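Local coordinates for protein transmembrane beta-barrels (Synthetic construct, PDB 6X9Z) that was designed from scratch to fold as an eight-stranded antiparallel beta-barrel that spans a membrane, at residues 60-63 with 64-68. Numbering follows the deposited sequence.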
ATOM      1  N   TYR A  60       8.401 -10.074   2.256  1.00 31.45           N
ATOM      2  CA  TYR A  60       8.584 -11.439   2.727  1.00 31.65           C
ATOM      3  C   TYR A  60       7.865 -11.572   4.059  1.00 31.46           C
ATOM      4  O   TYR A  60       7.400 -10.586   4.636  1.00 31.19           O
ATOM      5  CB  TYR A  60      10.066 -11.808   2.868  1.00 31.88           C
ATOM      6  CG  TYR A  60      10.761 -11.226   4.087  1.00 32.32           C
ATOM      7  CD1 TYR A  60      11.200 -12.050   5.123  1.00 32.08           C
ATOM      8  CD2 TYR A  60      10.982  -9.859   4.200  1.00 32.11           C
ATOM      9  CE1 TYR A  60      11.844 -11.528   6.237  1.00 31.58           C
ATOM     10  CE2 TYR A  60      11.624  -9.327   5.309  1.00 32.12           C
ATOM     11  CZ  TYR A  60      12.055 -10.163   6.321  1.00 32.12           C
ATOM     12  OH  TYR A  60      12.693  -9.627   7.420  1.00 32.20           O
ATOM     13  N   LYS A  61       7.779 -12.804   4.545  1.00 31.70           N
ATOM     14  CA  LYS A  61       7.077 -13.112   5.784  1.00 31.98           C
ATOM     15  C   LYS A  61       8.098 -13.460   6.859  1.00 32.69           C
ATOM     16  O   LYS A  61       8.863 -14.419   6.712  0.86 32.59           O
ATOM     17  CB  LYS A  61       6.085 -14.250   5.569  1.00 32.33           C
ATOM     18  CG  LYS A  61       4.991 -13.924   4.573  1.00 32.39           C
ATOM     19  CD  LYS A  61       4.044 -15.098   4.372  1.00 33.86           C
ATOM     20  CE  LYS A  61       2.997 -14.766   3.319  1.00 33.60           C
ATOM     21  NZ  LYS A  61       2.134 -15.923   2.977  1.00 34.29           N
ATOM     22  N   VAL A  62       8.120 -12.662   7.931  1.00 32.34           N
ATOM     23  CA  VAL A  62       8.962 -12.979   9.080  1.00 32.95           C
ATOM     24  C   VAL A  62       8.362 -14.131   9.867  1.00 33.52           C
ATOM     25  O   VAL A  62       9.083 -14.946  10.455  1.00 34.03           O
ATOM     26  CB  VAL A  62       9.141 -11.729   9.964  1.00 32.28           C
ATOM     27  CG1 VAL A  62       9.819 -12.086  11.276  1.00 33.46           C
ATOM     28  CG2 VAL A  62       9.938 -10.669   9.232  1.00 31.68           C
ATOM     29  N   SER A  63       7.040 -14.223   9.867  1.00 33.98           N
ATOM     30  CA  SER A  63       6.313 -15.227  10.631  0.51 33.77           C
ATOM     31  C   SER A  63       4.919 -15.334  10.037  1.00 35.44           C
ATOM     32  O   SER A  63       4.527 -14.511   9.199  1.00 34.94           O
ATOM     33  CB  SER A  63       6.252 -14.852  12.121  0.51 36.75           C
ATOM     34  OG  SER A  63       5.635 -13.589  12.292  0.51 34.73           O
ATOM     35  N   PRO A  64       4.144 -16.354  10.429  1.00 36.35           N
ATOM     36  CA  PRO A  64       2.742 -16.399   9.977  1.00 36.63           C
ATOM     37  C   PRO A  64       1.919 -15.193  10.415  1.00 37.29           C
ATOM     38  O   PRO A  64       0.789 -15.040   9.937  0.93 37.93           O
ATOM     39  CB  PRO A  64       2.209 -17.690  10.608  1.00 37.77           C
ATOM     40  CG  PRO A  64       3.398 -18.560  10.714  1.00 36.41           C
ATOM     41  CD  PRO A  64       4.551 -17.639  11.030  1.00 36.85           C
ATOM     42  N   ASP A  65       2.444 -14.334  11.296  1.00 36.85           N
ATOM     43  CA  ASP A  65       1.716 -13.162  11.767  1.00 36.58           C
ATOM     44  C   ASP A  65       2.200 -11.849  11.174  1.00 35.19           C
ATOM     45  O   ASP A  65       1.440 -10.876  11.182  1.00 34.46           O
ATOM     46  CB  ASP A  65       1.810 -13.036  13.295  1.00 37.97           C
ATOM     47  CG  ASP A  65       1.613 -14.356  14.006  1.00 39.40           C
ATOM     48  OD1 ASP A  65       2.603 -15.101  14.150  1.00 44.48           O
ATOM     49  OD2 ASP A  65       0.473 -14.639  14.428  1.00 41.26           O
ATOM     50  N   LEU A  66       3.440 -11.781  10.699  1.00 34.72           N
ATOM     51  CA  LEU A  66       4.039 -10.525  10.267  1.00 33.02           C
ATOM     52  C   LEU A  66       4.592 -10.672   8.858  1.00 32.68           C
ATOM     53  O   LEU A  66       5.298 -11.640   8.559  1.00 32.15           O
ATOM     54  CB  LEU A  66       5.144 -10.088  11.234  1.00 31.89           C
ATOM     55  CG  LEU A  66       6.000  -8.884  10.845  1.00 31.11           C
ATOM     56  CD1 LEU A  66       5.152  -7.635  10.681  1.00 31.29           C
ATOM     57  CD2 LEU A  66       7.077  -8.658  11.886  1.00 31.77           C
ATOM     58  N   GLU A  67       4.264  -9.705   7.999  1.00 31.30           N
ATOM     59  CA  GLU A  67       4.722  -9.683   6.612  1.00 30.67           C
ATOM     60  C   GLU A  67       5.182  -8.273   6.270  1.00 31.44           C
ATOM     61  O   GLU A  67       4.391  -7.435   5.820  1.00 29.83           O
ATOM     62  CB  GLU A  67       3.624 -10.147   5.653  1.00 30.73           C
ATOM     63  CG  GLU A  67       4.050 -10.086   4.192  1.00 30.82           C
ATOM     64  CD  GLU A  67       3.025 -10.668   3.241  1.00 31.19           C
ATOM     65  OE1 GLU A  67       1.916 -11.030   3.684  1.00 31.57           O
ATOM     66  OE2 GLU A  67       3.335 -10.766   2.036  1.00 32.31           O
ATOM     67  N   PRO A  68       6.462  -7.974   6.477  1.00 30.76           N
ATOM     68  CA  PRO A  68       6.971  -6.640   6.147  1.00 30.06           C
ATOM     69  C   PRO A  68       7.051  -6.440   4.641  1.00 31.03           C
ATOM     70  O   PRO A  68       7.129  -7.391   3.863  1.00 30.23           O
ATOM     71  CB  PRO A  68       8.369  -6.624   6.778  1.00 30.35           C
ATOM     72  CG  PRO A  68       8.411  -7.816   7.706  1.00 30.49           C
ATOM     73  CD  PRO A  68       7.484  -8.818   7.114  1.00 30.69           C
TER
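With its OG set between the backbone N and the carbonyl carbon (chi1 58°), Ser63 reaches forward across the turn to the amides of Asp65 and Leu66, while Glu67, its CG anti to the backbone N, runs extended past Lys61. Serine suits the bend because its side chain is short: Ser63 OG accepts weak hydrogen bonds from Leu66 N (3.3 Å) and Asp65 N (3.4 Å). Leu66 N also gives a hydrogen bond to Ser63 O at 3.3 Å, approaching from well above the carbonyl plane. Pro64, its ring holding phi near -60°, fits the tight corner. This turn joins strands 49-59 and 66-77 of the barrel, and Val62 and Ser63 both face Leu66 in a classic beta bulge, each sending a weak N-H bond to Leu66 O. On one flank Val62 CG2 packs 3.6 Å from Pro68 CG, the two side chains crossing at about a right angle. On the other, Lys61 NZ stops 4.9 Å from Glu67 OE1, too far for a salt bridge, so any attraction between the opposite charges is probably weak. Were Glu67 an alanine, the Lys61 chain would probably lose its companion, and Ser59 OG its weak bond to the carboxylate. Asp65 forms a salt bridge with Arg93 on strand 82-93.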